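Local coordinates for protein beta-galactosidase (Trichoderma reesei, PDB 3OG2) that probably hydrolyses terminal non-reducing beta-D-galactose residues from beta-D-galactosides, as a glycosylated, multidomain member of glycoside hydrolase family 35, at residues P286-F292 against G338-Y344; L485-Q490 against W531-S535; L904-F908 against T939-V943. Numbering follows the deposited sequence.

Interaction 1 of 3, residues P286-F292 against G338-Y344. With MAN (alpha-D-mannopyranose), chain C.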
ATOM      1  N   PRO A 286       8.755   6.200  -9.823  1.00  9.56           N
ATOM      2  CA  PRO A 286       9.141   7.605  -9.718  1.00  9.94           C
ATOM      3  C   PRO A 286       8.395   8.487 -10.714  1.00  9.28           C
ATOM      4  O   PRO A 286       7.781   8.009 -11.677  1.00  9.64           O
ATOM      5  CB  PRO A 286      10.642   7.621 -10.124  1.00 10.42           C
ATOM      6  CG  PRO A 286      10.701   6.469 -11.124  1.00 11.60           C
ATOM      7  CD  PRO A 286       9.749   5.391 -10.622  1.00 12.04           C
ATOM      8  N   PHE A 287       8.479   9.794 -10.469  1.00  8.61           N
ATOM      9  CA  PHE A 287       8.160  10.691 -11.569  1.00  9.20           C
ATOM     10  C   PHE A 287       8.969  10.250 -12.821  1.00  9.41           C
ATOM     11  O   PHE A 287      10.124   9.840 -12.676  1.00 10.85           O
ATOM     12  CB  PHE A 287       8.489  12.126 -11.197  1.00  9.38           C
ATOM     13  CG  PHE A 287       7.374  12.872 -10.505  1.00  8.92           C
ATOM     14  CD1 PHE A 287       6.266  13.356 -11.229  1.00 10.24           C
ATOM     15  CD2 PHE A 287       7.467  13.112  -9.131  1.00  9.24           C
ATOM     16  CE1 PHE A 287       5.251  14.071 -10.604  1.00 10.34           C
ATOM     17  CE2 PHE A 287       6.448  13.814  -8.499  1.00  9.36           C
ATOM     18  CZ  PHE A 287       5.363  14.303  -9.216  1.00 10.96           C
ATOM     19  N   GLY A 288       8.343  10.373 -13.980  1.00  9.60           N
ATOM     20  CA  GLY A 288       8.942   9.922 -15.249  1.00 10.33           C
ATOM     21  C   GLY A 288       9.030   8.392 -15.314  1.00 11.68           C
ATOM     22  O   GLY A 288       9.745   7.856 -16.172  1.00 13.54           O
ATOM     23  N   GLY A 289       8.300   7.673 -14.475  1.00 11.18           N
ATOM     24  CA  GLY A 289       8.332   6.224 -14.407  1.00 11.66           C
ATOM     25  C   GLY A 289       7.443   5.576 -15.424  1.00 11.72           C
ATOM     26  O   GLY A 289       7.020   6.145 -16.435  1.00 13.42           O
ATOM     27  N   TRP A 290       7.156   4.312 -15.128  1.00 12.38           N
ATOM     28  CA  TRP A 290       6.541   3.428 -16.106  1.00 13.64           C
ATOM     29  C   TRP A 290       5.046   3.261 -15.881  1.00 12.55           C
ATOM     30  O   TRP A 290       4.349   2.658 -16.719  1.00 14.33           O
ATOM     31  CB  TRP A 290       7.189   2.013 -16.112  1.00 17.64           C
ATOM     32  CG  TRP A 290       8.619   2.198 -16.538  1.00 18.71           C
ATOM     33  CD1 TRP A 290       9.675   2.193 -15.660  1.00 17.76           C
ATOM     34  CD2 TRP A 290       9.139   2.435 -17.829  1.00 21.49           C
ATOM     35  NE1 TRP A 290      10.828   2.404 -16.388  1.00 21.05           N
ATOM     36  CE2 TRP A 290      10.526   2.551 -17.707  1.00 25.24           C
ATOM     37  CE3 TRP A 290       8.561   2.540 -19.104  1.00 26.20           C
ATOM     38  CZ2 TRP A 290      11.380   2.782 -18.789  1.00 30.33           C
ATOM     39  CZ3 TRP A 290       9.411   2.773 -20.194  1.00 31.36           C
ATOM     40  CH2 TRP A 290      10.783   2.885 -20.015  1.00 30.33           C
ATOM     41  N   GLY A 291       4.543   3.747 -14.780  1.00 12.71           N
ATOM     42  CA  GLY A 291       3.143   3.599 -14.393  1.00 12.63           C
ATOM     43  C   GLY A 291       2.932   2.320 -13.600  1.00 11.10           C
ATOM     44  O   GLY A 291       3.609   1.310 -13.813  1.00 11.96           O
ATOM     45  N   PHE A 292       1.952   2.322 -12.720  1.00 10.92           N
ATOM     46  CA  PHE A 292       1.731   1.193 -11.826  1.00 10.26           C
ATOM     47  C   PHE A 292       1.092   0.009 -12.557  1.00 11.06           C
ATOM     48  O   PHE A 292       1.158  -1.107 -12.030  1.00 11.25           O
ATOM     49  CB  PHE A 292       0.865   1.627 -10.611  1.00 10.47           C
ATOM     50  CG  PHE A 292       1.737   2.380  -9.626  1.00  9.38           C
ATOM     51  CD1 PHE A 292       2.857   1.786  -9.048  1.00  9.51           C
ATOM     52  CD2 PHE A 292       1.425   3.709  -9.275  1.00 10.37           C
ATOM     53  CE1 PHE A 292       3.643   2.506  -8.139  1.00 10.14           C
ATOM     54  CE2 PHE A 292       2.203   4.379  -8.352  1.00  9.69           C
ATOM     55  CZ  PHE A 292       3.306   3.806  -7.746  1.00 10.50           C
ATOM     56  N   GLY A 338       8.518   9.591  -5.696  1.00  7.73           N
ATOM     57  CA  GLY A 338       7.247   9.079  -6.183  1.00  8.28           C
ATOM     58  C   GLY A 338       6.361  10.269  -6.528  1.00  6.64           C
ATOM     59  O   GLY A 338       6.727  11.421  -6.345  1.00  8.24           O
ATOM     60  N   TYR A 339       5.181   9.929  -7.037  1.00  7.16           N
ATOM     61  CA  TYR A 339       4.201  10.929  -7.459  1.00  6.89           C
ATOM     62  C   TYR A 339       2.927  10.707  -6.677  1.00  6.69           C
ATOM     63  O   TYR A 339       2.965  10.179  -5.566  1.00  9.36           O
ATOM     64  CB  TYR A 339       4.098  10.946  -8.988  1.00  7.74           C
ATOM     65  CG  TYR A 339       3.890   9.612  -9.637  1.00  7.79           C
ATOM     66  CD1 TYR A 339       4.997   8.817 -10.066  1.00  7.99           C
ATOM     67  CD2 TYR A 339       2.585   9.113  -9.834  1.00  7.41           C
ATOM     68  CE1 TYR A 339       4.763   7.574 -10.665  1.00  8.09           C
ATOM     69  CE2 TYR A 339       2.389   7.873 -10.431  1.00  8.73           C
ATOM     70  CZ  TYR A 339       3.487   7.118 -10.835  1.00  8.80           C
ATOM     71  OH  TYR A 339       3.270   5.905 -11.437  1.00 10.18           O
ATOM     72  N   THR A 340       1.767  11.176  -7.173  1.00  6.64           N
ATOM     73  CA  THR A 340       0.581  11.134  -6.299  1.00  6.89           C
ATOM     74  C   THR A 340       0.136   9.720  -6.022  1.00  6.63           C
ATOM     75  O   THR A 340      -0.180   9.359  -4.884  1.00  8.10           O
ATOM     76  CB  THR A 340      -0.598  11.898  -6.934  1.00  7.32           C
ATOM     77  OG1 THR A 340      -0.146  13.188  -7.297  1.00  8.31           O
ATOM     78  CG2 THR A 340      -1.681  12.037  -5.870  1.00  8.14           C
ATOM     79  N   SER A 341       0.054   8.870  -7.035  1.00  6.53           N
ATOM     80  CA  SER A 341      -0.437   7.538  -6.781  1.00  7.04           C
ATOM     81  C   SER A 341       0.518   6.724  -5.915  1.00  7.25           C
ATOM     82  O   SER A 341       1.733   6.744  -6.102  1.00  7.58           O
ATOM     83  CB  SER A 341      -0.603   6.843  -8.166  1.00  7.80           C
ATOM     84  OG  SER A 341      -1.079   5.486  -7.967  1.00  7.69           O
ATOM     85  N   TYR A 342      -0.038   5.895  -5.019  1.00  7.10           N
ATOM     86  CA  TYR A 342       0.762   4.842  -4.364  1.00  7.78           C
ATOM     87  C   TYR A 342       0.061   3.497  -4.631  1.00  6.25           C
ATOM     88  O   TYR A 342       0.034   2.598  -3.805  1.00  7.12           O
ATOM     89  CB  TYR A 342       0.904   5.045  -2.877  1.00  7.14           C
ATOM     90  CG  TYR A 342       2.134   4.394  -2.241  1.00  6.58           C
ATOM     91  CD1 TYR A 342       3.438   4.585  -2.725  1.00  7.00           C
ATOM     92  CD2 TYR A 342       1.961   3.558  -1.144  1.00  6.89           C
ATOM     93  CE1 TYR A 342       4.543   3.970  -2.116  1.00  7.01           C
ATOM     94  CE2 TYR A 342       3.074   2.947  -0.498  1.00  7.17           C
ATOM     95  CZ  TYR A 342       4.338   3.173  -1.028  1.00  7.48           C
ATOM     96  OH  TYR A 342       5.370   2.577  -0.350  1.00  7.96           O
ATOM     97  N   ASP A 343      -0.466   3.324  -5.867  1.00  6.89           N
ATOM     98  CA  ASP A 343      -1.104   2.050  -6.183  1.00  6.94           C
ATOM     99  C   ASP A 343      -0.137   0.875  -5.965  1.00  5.98           C
ATOM    100  O   ASP A 343      -0.569  -0.185  -5.510  1.00  6.45           O
ATOM    101  CB  ASP A 343      -1.565   2.056  -7.636  1.00  6.76           C
ATOM    102  CG  ASP A 343      -2.127   0.728  -8.103  1.00  7.28           C
ATOM    103  OD1 ASP A 343      -3.375   0.538  -7.977  1.00  8.05           O
ATOM    104  OD2 ASP A 343      -1.331  -0.125  -8.558  1.00  7.39           O
ATOM    105  N   TYR A 344       1.127   1.110  -6.287  1.00  6.44           N
ATOM    106  CA  TYR A 344       2.208   0.131  -5.947  1.00  6.80           C
ATOM    107  C   TYR A 344       2.133  -1.086  -6.839  1.00  6.48           C
ATOM    108  O   TYR A 344       2.946  -2.003  -6.640  1.00  8.04           O
ATOM    109  CB  TYR A 344       2.215  -0.238  -4.450  1.00  7.20           C
ATOM    110  CG  TYR A 344       3.585  -0.530  -3.883  1.00  7.14           C
ATOM    111  CD1 TYR A 344       4.466   0.512  -3.534  1.00  9.16           C
ATOM    112  CD2 TYR A 344       3.988  -1.861  -3.686  1.00  7.51           C
ATOM    113  CE1 TYR A 344       5.727   0.226  -3.008  1.00  8.31           C
ATOM    114  CE2 TYR A 344       5.249  -2.153  -3.164  1.00  7.60           C
ATOM    115  CZ  TYR A 344       6.085  -1.106  -2.836  1.00  8.21           C
ATOM    116  OH  TYR A 344       7.342  -1.424  -2.330  1.00  9.15           O
TER
HETATM  117  C1  MAN C   5      16.034   6.484 -15.696  1.00 18.96           C
HETATM  118  C2  MAN C   5      16.625   5.251 -15.007  1.00 23.50           C
HETATM  119  C3  MAN C   5      15.919   3.999 -15.560  1.00 25.19           C
HETATM  120  C4  MAN C   5      14.397   4.114 -15.377  1.00 24.42           C
HETATM  121  C5  MAN C   5      13.908   5.385 -16.073  1.00 20.88           C
HETATM  122  C6  MAN C   5      12.413   5.608 -15.809  1.00 19.58           C
HETATM  123  O2  MAN C   5      16.347   5.388 -13.626  1.00 24.52           O
HETATM  124  O3  MAN C   5      16.403   2.828 -14.921  1.00 30.45           O
HETATM  125  O4  MAN C   5      13.786   2.986 -16.001  1.00 24.16           O
HETATM  126  O5  MAN C   5      14.634   6.515 -15.533  1.00 17.41           O
HETATM  127  O6  MAN C   5      12.157   5.713 -14.417  1.00 17.16           O
HETATM  128  O   HOH W   1       0.836   5.083 -12.441  1.00 13.08           O
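No direct hydrogen bond joins these two buried loops; instead a water bridges them, accepting from Phe292 N at 3.0 Å and donating to Tyr339 OH at 2.8 Å. The Tyr339 hydroxyl also hydrogen-bonds Asp285, just before the first loop. What holds them otherwise is an aromatic cluster with Tyr339 in the middle. The Tyr339 ring presents its edge to the face of Phe287, centroids 5.9 Å apart and planes at 59°, while Tyr339 CB sits 3.6 Å from the Phe287 ring centroid in a CH-pi contact. Phe292 lies obliquely to Tyr339, with Phe292 CE2 3.9 Å from Tyr339 CZ. Both loops belong to the TIM-barrel domain of this GH35 enzyme: 286-292 comes after strand 275-280, while 338-344 comes after strand 318-321. Tyr342 hydrogen-bonds Glu122, one of the residues that bind galactose in a complex of this enzyme. A type II turn from Pro286 to Gly289 brings Pro286 O to 3.2 Å from Tyr339 CE1. Gly291 takes the N-cap of helix 292-298, and the ring of Phe292, the next residue, lies on the second loop: Phe292 CE2 is 3.3 Å from Ser341 O. Ser341 OG accepts from Asp343 N (3.1 Å) in an ST turn and also bonds Glu350. On the side facing the glycan, Trp290 NE1 donates to mannose O4 at 3.0 Å.

Interaction 2 of 3, residues L485-Q490 against W531-S535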
ATOM      1  N   LEU A 485      -9.267 -29.192  -3.913  1.00  8.32           N
ATOM      2  CA  LEU A 485      -7.940 -29.344  -4.508  1.00  8.49           C
ATOM      3  C   LEU A 485      -7.932 -28.675  -5.892  1.00  8.42           C
ATOM      4  O   LEU A 485      -9.001 -28.668  -6.568  1.00 10.05           O
ATOM      5  CB  LEU A 485      -7.622 -30.835  -4.762  1.00  9.40           C
ATOM      6  CG  LEU A 485      -7.580 -31.714  -3.511  1.00  9.41           C
ATOM      7  CD1 LEU A 485      -7.288 -33.158  -3.901  1.00 11.72           C
ATOM      8  CD2 LEU A 485      -6.505 -31.194  -2.557  1.00 12.27           C
ATOM      9  N   TYR A 486      -6.791 -28.150  -6.301  1.00  8.90           N
ATOM     10  CA  TYR A 486      -6.767 -27.556  -7.631  1.00  9.76           C
ATOM     11  C   TYR A 486      -5.441 -27.796  -8.334  1.00  9.05           C
ATOM     12  O   TYR A 486      -4.379 -28.006  -7.740  1.00 10.56           O
ATOM     13  CB  TYR A 486      -7.083 -26.028  -7.617  1.00  9.93           C
ATOM     14  CG  TYR A 486      -5.976 -25.220  -6.925  1.00 10.10           C
ATOM     15  CD1 TYR A 486      -5.986 -25.085  -5.537  1.00 11.24           C
ATOM     16  CD2 TYR A 486      -4.937 -24.625  -7.624  1.00 10.25           C
ATOM     17  CE1 TYR A 486      -4.984 -24.357  -4.895  1.00 11.29           C
ATOM     18  CE2 TYR A 486      -3.932 -23.915  -7.005  1.00 10.50           C
ATOM     19  CZ  TYR A 486      -3.967 -23.784  -5.613  1.00 11.78           C
ATOM     20  OH  TYR A 486      -2.951 -23.067  -4.978  1.00 11.99           O
ATOM     21  N   GLY A 487      -5.531 -27.749  -9.685  1.00 10.34           N
ATOM     22  CA  GLY A 487      -4.339 -27.737 -10.547  1.00 10.04           C
ATOM     23  C   GLY A 487      -4.530 -26.719 -11.653  1.00  9.24           C
ATOM     24  O   GLY A 487      -5.656 -26.350 -11.985  1.00 10.42           O
ATOM     25  N   GLY A 488      -3.451 -26.295 -12.275  1.00 10.70           N
ATOM     26  CA  GLY A 488      -3.547 -25.521 -13.516  1.00 10.86           C
ATOM     27  C   GLY A 488      -4.198 -26.386 -14.573  1.00 10.69           C
ATOM     28  O   GLY A 488      -4.102 -27.619 -14.589  1.00 13.02           O
ATOM     29  N   ALA A 489      -4.873 -25.728 -15.488  1.00 13.59           N
ATOM     30  CA  ALA A 489      -5.545 -26.483 -16.565  1.00 14.19           C
ATOM     31  C   ALA A 489      -4.601 -27.415 -17.321  1.00 13.76           C
ATOM     32  O   ALA A 489      -3.449 -27.080 -17.609  1.00 15.69           O
ATOM     33  CB  ALA A 489      -6.176 -25.506 -17.540  1.00 17.11           C
ATOM     34  N   GLN A 490      -5.142 -28.607 -17.628  1.00 13.29           N
ATOM     35  CA  GLN A 490      -4.453 -29.665 -18.379  1.00 15.87           C
ATOM     36  C   GLN A 490      -3.374 -30.365 -17.535  1.00 12.97           C
ATOM     37  O   GLN A 490      -2.662 -31.250 -18.079  1.00 18.73           O
ATOM     38  CB  GLN A 490      -3.846 -29.185 -19.709  1.00 23.05           C
ATOM     39  CG  GLN A 490      -4.994 -28.786 -20.643  1.00 41.23           C
ATOM     40  CD  GLN A 490      -6.202 -29.660 -20.324  1.00 55.23           C
ATOM     41  OE1 GLN A 490      -6.085 -30.891 -20.288  1.00 94.40           O
ATOM     42  NE2 GLN A 490      -7.345 -29.024 -20.078  1.00 55.50           N
ATOM     43  N   TRP A 531      -6.707 -37.228 -11.776  1.00 14.45           N
ATOM     44  CA  TRP A 531      -7.636 -36.410 -12.514  1.00 14.08           C
ATOM     45  C   TRP A 531      -6.803 -35.406 -13.300  1.00 11.93           C
ATOM     46  O   TRP A 531      -5.673 -35.097 -12.872  1.00 13.09           O
ATOM     47  CB  TRP A 531      -8.600 -35.711 -11.557  1.00 19.21           C
ATOM     48  CG  TRP A 531      -7.909 -34.985 -10.396  1.00 24.25           C
ATOM     49  CD1 TRP A 531      -7.181 -35.382  -9.309  1.00 24.31           C
ATOM     50  CD2 TRP A 531      -7.905 -33.562 -10.229  1.00 18.31           C
ATOM     51  NE1 TRP A 531      -6.769 -34.300  -8.528  1.00 19.25           N
ATOM     52  CE2 TRP A 531      -7.181 -33.169  -9.039  1.00 18.25           C
ATOM     53  CE3 TRP A 531      -8.507 -32.534 -11.030  1.00 19.00           C
ATOM     54  CZ2 TRP A 531      -7.018 -31.854  -8.616  1.00 13.55           C
ATOM     55  CZ3 TRP A 531      -8.324 -31.266 -10.589  1.00 17.42           C
ATOM     56  CH2 TRP A 531      -7.628 -30.932  -9.447  1.00 16.59           C
ATOM     57  N   THR A 532      -7.347 -34.921 -14.396  1.00 14.54           N
ATOM     58  CA  THR A 532      -6.668 -33.864 -15.140  1.00 14.54           C
ATOM     59  C   THR A 532      -7.481 -32.589 -15.015  1.00 13.87           C
ATOM     60  O   THR A 532      -8.670 -32.590 -15.352  1.00 17.65           O
ATOM     61  CB  THR A 532      -6.511 -34.274 -16.623  1.00 17.89           C
ATOM     62  OG1 THR A 532      -5.635 -35.410 -16.670  1.00 20.79           O
ATOM     63  CG2 THR A 532      -5.856 -33.156 -17.416  1.00 17.20           C
ATOM     64  N   ALA A 533      -6.868 -31.540 -14.476  1.00 11.00           N
ATOM     65  CA  ALA A 533      -7.632 -30.326 -14.182  1.00 10.46           C
ATOM     66  C   ALA A 533      -8.128 -29.667 -15.461  1.00 11.58           C
ATOM     67  O   ALA A 533      -7.478 -29.632 -16.514  1.00 13.39           O
ATOM     68  CB  ALA A 533      -6.713 -29.415 -13.385  1.00 13.28           C
ATOM     69  N   SER A 534      -9.360 -29.130 -15.336  1.00 12.19           N
ATOM     70  CA  SER A 534      -9.988 -28.484 -16.486  1.00 12.72           C
ATOM     71  C   SER A 534     -11.067 -27.588 -15.951  1.00 13.24           C
ATOM     72  O   SER A 534     -11.277 -27.534 -14.750  1.00 13.27           O
ATOM     73  CB  SER A 534     -10.591 -29.492 -17.473  1.00 14.12           C
ATOM     74  OG  SER A 534     -11.791 -30.048 -16.920  1.00 14.35           O
ATOM     75  N   SER A 535     -11.791 -26.913 -16.844  1.00 14.80           N
ATOM     76  CA  SER A 535     -12.875 -26.054 -16.347  1.00 15.30           C
ATOM     77  C   SER A 535     -14.050 -26.854 -15.845  1.00 13.60           C
ATOM     78  O   SER A 535     -14.988 -26.274 -15.284  1.00 16.86           O
ATOM     79  CB  SER A 535     -13.307 -25.126 -17.484  1.00 20.12           C
ATOM     80  OG  SER A 535     -13.711 -25.968 -18.542  1.00 25.94           O
TER
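Two neighbouring sheets of the beta-rich domain 2 meet here: strand 481-487 belongs to a mixed five-stranded sheet, strand 527-532 to an antiparallel eight-stranded one, and the ends of both touch as they run out into loops. The segments diverge by 70°, so they do not pair as strands, and the side chains decide how they fit. Trp531 does most of the reaching. Its CA-to-CB bond points sideways, but with chi1 at 50° (p) and chi2 at -67° the six-membered end of the indole swings against residues 485-487, the end of strand 481-487. There Trp531 CH2 lies 3.8 Å from Gly487 N and 3.9 Å from Tyr486 CA, the latter at the ring edge. Leu485 points toward the other segment, its CB 4.0 Å from Trp531 CZ2; beyond it Phe495 and Ile547 continue the hydrophobic filling. Tyr486 points away, its p rotamer laying the ring by Phe472 and Val550. Gly487 matters for what it lacks: a CB there would come within 3.5 Å of Ala533 CB, a tight fit. Ala533 instead tucks its methyl against the backbone, its CB 3.5 Å from Gly487 O and 3.4 Å from Gly488 O. At the exposed end Gln490 starts off away from the partner, yet its side chain folds back, chi2 at an off-rotamer -31° and chi3 at -52°, to put OE1 3.7 Å from Thr532 CG2. Its backbone makes the one direct hydrogen bond between the segments: Gln490 N donates to Ala533 O at 2.8 Å.

Interaction 3 of 3, residues L904-F908 against T939-V943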
ATOM      1  N   LEU A 904     -14.309   6.392  -9.102  1.00  8.94           N
ATOM      2  CA  LEU A 904     -14.221   7.580  -9.972  1.00  9.52           C
ATOM      3  C   LEU A 904     -12.812   8.114 -10.022  1.00  8.83           C
ATOM      4  O   LEU A 904     -12.081   8.050  -9.003  1.00  9.65           O
ATOM      5  CB  LEU A 904     -15.140   8.693  -9.453  1.00 11.15           C
ATOM      6  CG  LEU A 904     -16.638   8.349  -9.619  1.00 11.93           C
ATOM      7  CD1 LEU A 904     -17.457   9.512  -9.033  1.00 14.11           C
ATOM      8  CD2 LEU A 904     -17.013   8.080 -11.064  1.00 14.84           C
ATOM      9  N   SER A 905     -12.411   8.685 -11.166  1.00 10.38           N
ATOM     10  CA  SER A 905     -11.082   9.255 -11.252  1.00  9.48           C
ATOM     11  C   SER A 905     -11.113  10.412 -12.219  1.00  9.62           C
ATOM     12  O   SER A 905     -12.041  10.502 -13.040  1.00 11.73           O
ATOM     13  CB  SER A 905     -10.057   8.241 -11.794  1.00 10.38           C
ATOM     14  OG  SER A 905     -10.593   7.668 -12.976  1.00 12.50           O
ATOM     15  N   PHE A 906     -10.174  11.289 -12.088  1.00  9.80           N
ATOM     16  CA  PHE A 906     -10.039  12.474 -12.931  1.00  8.87           C
ATOM     17  C   PHE A 906      -8.923  12.234 -13.928  1.00  9.39           C
ATOM     18  O   PHE A 906      -7.831  11.912 -13.507  1.00 10.60           O
ATOM     19  CB  PHE A 906      -9.749  13.731 -12.118  1.00 10.51           C
ATOM     20  CG  PHE A 906     -10.914  14.112 -11.222  1.00 10.66           C
ATOM     21  CD1 PHE A 906     -11.085  13.473 -10.008  1.00 11.77           C
ATOM     22  CD2 PHE A 906     -11.796  15.098 -11.624  1.00 12.37           C
ATOM     23  CE1 PHE A 906     -12.174  13.802  -9.198  1.00 12.05           C
ATOM     24  CE2 PHE A 906     -12.890  15.415 -10.814  1.00 12.81           C
ATOM     25  CZ  PHE A 906     -13.061  14.776  -9.607  1.00 13.06           C
ATOM     26  N   VAL A 907      -9.217  12.403 -15.232  1.00  9.81           N
ATOM     27  CA  VAL A 907      -8.211  12.039 -16.237  1.00 10.85           C
ATOM     28  C   VAL A 907      -7.790  13.241 -17.060  1.00 10.83           C
ATOM     29  O   VAL A 907      -8.687  13.864 -17.694  1.00 13.74           O
ATOM     30  CB  VAL A 907      -8.697  10.951 -17.215  1.00 12.20           C
ATOM     31  CG1 VAL A 907      -7.658  10.584 -18.267  1.00 14.48           C
ATOM     32  CG2 VAL A 907      -9.044   9.710 -16.392  1.00 15.66           C
ATOM     33  N   PHE A 908      -6.515  13.554 -17.095  1.00 11.62           N
ATOM     34  CA  PHE A 908      -5.962  14.611 -17.909  1.00 11.23           C
ATOM     35  C   PHE A 908      -5.531  13.987 -19.249  1.00 12.58           C
ATOM     36  O   PHE A 908      -4.887  12.937 -19.264  1.00 14.02           O
ATOM     37  CB  PHE A 908      -4.699  15.150 -17.207  1.00 11.90           C
ATOM     38  CG  PHE A 908      -4.968  16.029 -15.989  1.00 12.81           C
ATOM     39  CD1 PHE A 908      -5.346  15.487 -14.763  1.00 14.26           C
ATOM     40  CD2 PHE A 908      -4.861  17.410 -16.020  1.00 13.54           C
ATOM     41  CE1 PHE A 908      -5.588  16.301 -13.645  1.00 15.44           C
ATOM     42  CE2 PHE A 908      -5.067  18.233 -14.941  1.00 14.91           C
ATOM     43  CZ  PHE A 908      -5.424  17.679 -13.739  1.00 15.28           C
ATOM     44  N   THR A 939      -1.673  10.302 -15.401  1.00  9.26           N
ATOM     45  CA  THR A 939      -2.713  11.092 -16.066  1.00  9.97           C
ATOM     46  C   THR A 939      -4.074  10.852 -15.430  1.00  9.49           C
ATOM     47  O   THR A 939      -4.984  11.656 -15.589  1.00 11.58           O
ATOM     48  CB  THR A 939      -2.833  10.736 -17.564  1.00 11.21           C
ATOM     49  OG1 THR A 939      -2.946   9.295 -17.707  1.00 13.52           O
ATOM     50  CG2 THR A 939      -1.612  11.205 -18.365  1.00 14.12           C
ATOM     51  N   GLU A 940      -4.241   9.741 -14.687  1.00  9.09           N
ATOM     52  CA  GLU A 940      -5.540   9.365 -14.100  1.00  9.53           C
ATOM     53  C   GLU A 940      -5.403   9.410 -12.594  1.00  8.78           C
ATOM     54  O   GLU A 940      -4.518   8.718 -12.013  1.00  9.53           O
ATOM     55  CB  GLU A 940      -5.926   7.985 -14.615  1.00 11.72           C
ATOM     56  CG  GLU A 940      -7.184   7.451 -13.906  1.00 13.65           C
ATOM     57  CD  GLU A 940      -7.844   6.321 -14.636  1.00 17.83           C
ATOM     58  OE1 GLU A 940      -7.384   5.873 -15.703  1.00 25.19           O
ATOM     59  OE2 GLU A 940      -8.894   5.852 -14.131  1.00 19.93           O
ATOM     60  N   PHE A 941      -6.252  10.194 -11.933  1.00  8.70           N
ATOM     61  CA  PHE A 941      -6.188  10.523 -10.504  1.00  8.22           C
ATOM     62  C   PHE A 941      -7.425  10.015  -9.796  1.00  8.11           C
ATOM     63  O   PHE A 941      -8.457  10.701  -9.843  1.00  8.62           O
ATOM     64  CB  PHE A 941      -6.051  12.068 -10.307  1.00  7.86           C
ATOM     65  CG  PHE A 941      -4.699  12.514 -10.851  1.00  8.25           C
ATOM     66  CD1 PHE A 941      -4.500  12.832 -12.173  1.00  9.53           C
ATOM     67  CD2 PHE A 941      -3.592  12.593  -9.968  1.00  8.70           C
ATOM     68  CE1 PHE A 941      -3.240  13.259 -12.653  1.00  9.95           C
ATOM     69  CE2 PHE A 941      -2.347  13.048 -10.430  1.00  8.26           C
ATOM     70  CZ  PHE A 941      -2.167  13.357 -11.756  1.00  9.89           C
ATOM     71  N   PRO A 942      -7.379   8.831  -9.197  1.00  7.70           N
ATOM     72  CA  PRO A 942      -8.582   8.314  -8.497  1.00  8.29           C
ATOM     73  C   PRO A 942      -8.796   9.120  -7.233  1.00  7.74           C
ATOM     74  O   PRO A 942      -7.822   9.587  -6.579  1.00  9.22           O
ATOM     75  CB  PRO A 942      -8.187   6.889  -8.106  1.00  9.59           C
ATOM     76  CG  PRO A 942      -6.698   6.910  -8.067  1.00 12.92           C
ATOM     77  CD  PRO A 942      -6.261   7.882  -9.132  1.00  8.87           C
ATOM     78  N   VAL A 943     -10.044   9.304  -6.852  1.00  7.96           N
ATOM     79  CA  VAL A 943     -10.433  10.007  -5.625  1.00  7.84           C
ATOM     80  C   VAL A 943     -11.489   9.165  -4.966  1.00  8.24           C
ATOM     81  O   VAL A 943     -12.460   8.876  -5.648  1.00  9.62           O
ATOM     82  CB  VAL A 943     -10.905  11.442  -5.894  1.00  7.99           C
ATOM     83  CG1 VAL A 943     -11.240  12.104  -4.566  1.00 10.69           C
ATOM     84  CG2 VAL A 943      -9.808  12.196  -6.665  1.00  8.90           C
TER
HETATM   85  O   HOH W   2     -14.135   6.842  -6.315  1.00 10.40           O
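The shortest polar contact is between side chains: Ser905 OG donates to Glu940 OE2 at 2.7 Å, reaching diagonally between two antiparallel strands in the all-beta domain near the C-terminal end, where this sheet packs on a second antiparallel sheet. Lys978 adds a long, weak ion pair to the same carboxylate oxygen. The backbone ladder runs alongside. Phe906 and Phe941 form a hydrogen-bonded pair with both bonds present, Phe906 N to Phe941 O at 2.9 Å and Phe941 N to Phe906 O at 2.8 Å, and Phe908 N donates to Thr939 O, also at 2.9 Å. Pro942, which has no NH to give, sits opposite Ser905 in a non-hydrogen-bonded pair, where the CA atoms of Ser905 and Pro942 come within 3.8 Å. CA-H...O contacts fill in between the bonds, as from Val907 CA to Thr939 O at 3.3 Å. Toward Leu904 the ladder loosens: Val943 N still donates to Leu904 O at 3.2 Å, but a water takes the other position, accepting from Leu904 N at 2.8 Å and donating to Val943 O at 2.7 Å.

The two faces differ. Ser905, Val907, Glu940 and Pro942 share one, where Val907 CG2 packs on Glu940 CG at 3.8 Å. Phe906, Phe941 and Val943 point to the other, meeting Leu921 of strand 917-923 and Tyr928 and Tyr931 of strand 926-932, which belong to that second sheet; Leu904 also starts toward this face, though its end leads away. Phe908 stacks its ring on Tyr931. Within the pair, Phe906 CD1 touches Val943 CG2 at 3.8 Å, and Phe908 CD1 lies 3.7 Å from Phe941 CE1.

In the fold
Along the chain the three contacts follow in series, each closing before the next opens, and each falls in a different domain family. Interaction 1 joins two loops of the catalytic TIM barrel, interaction 2 two sheets of domain 2, and interaction 3 two strands of an all-beta domain near the C-terminal end. Sequence distance misleads here: interactions 1 and 3 are neighbours, centres 13 Å apart, and touch where Thr340 OG1 lies 3.8 Å from Phe941 CE2, so this late beta domain packs directly on barrel loops close to the galactose pocket. Interaction 2 stands apart, its centre 37 Å from that of interaction 1 and 40 Å from that of interaction 3.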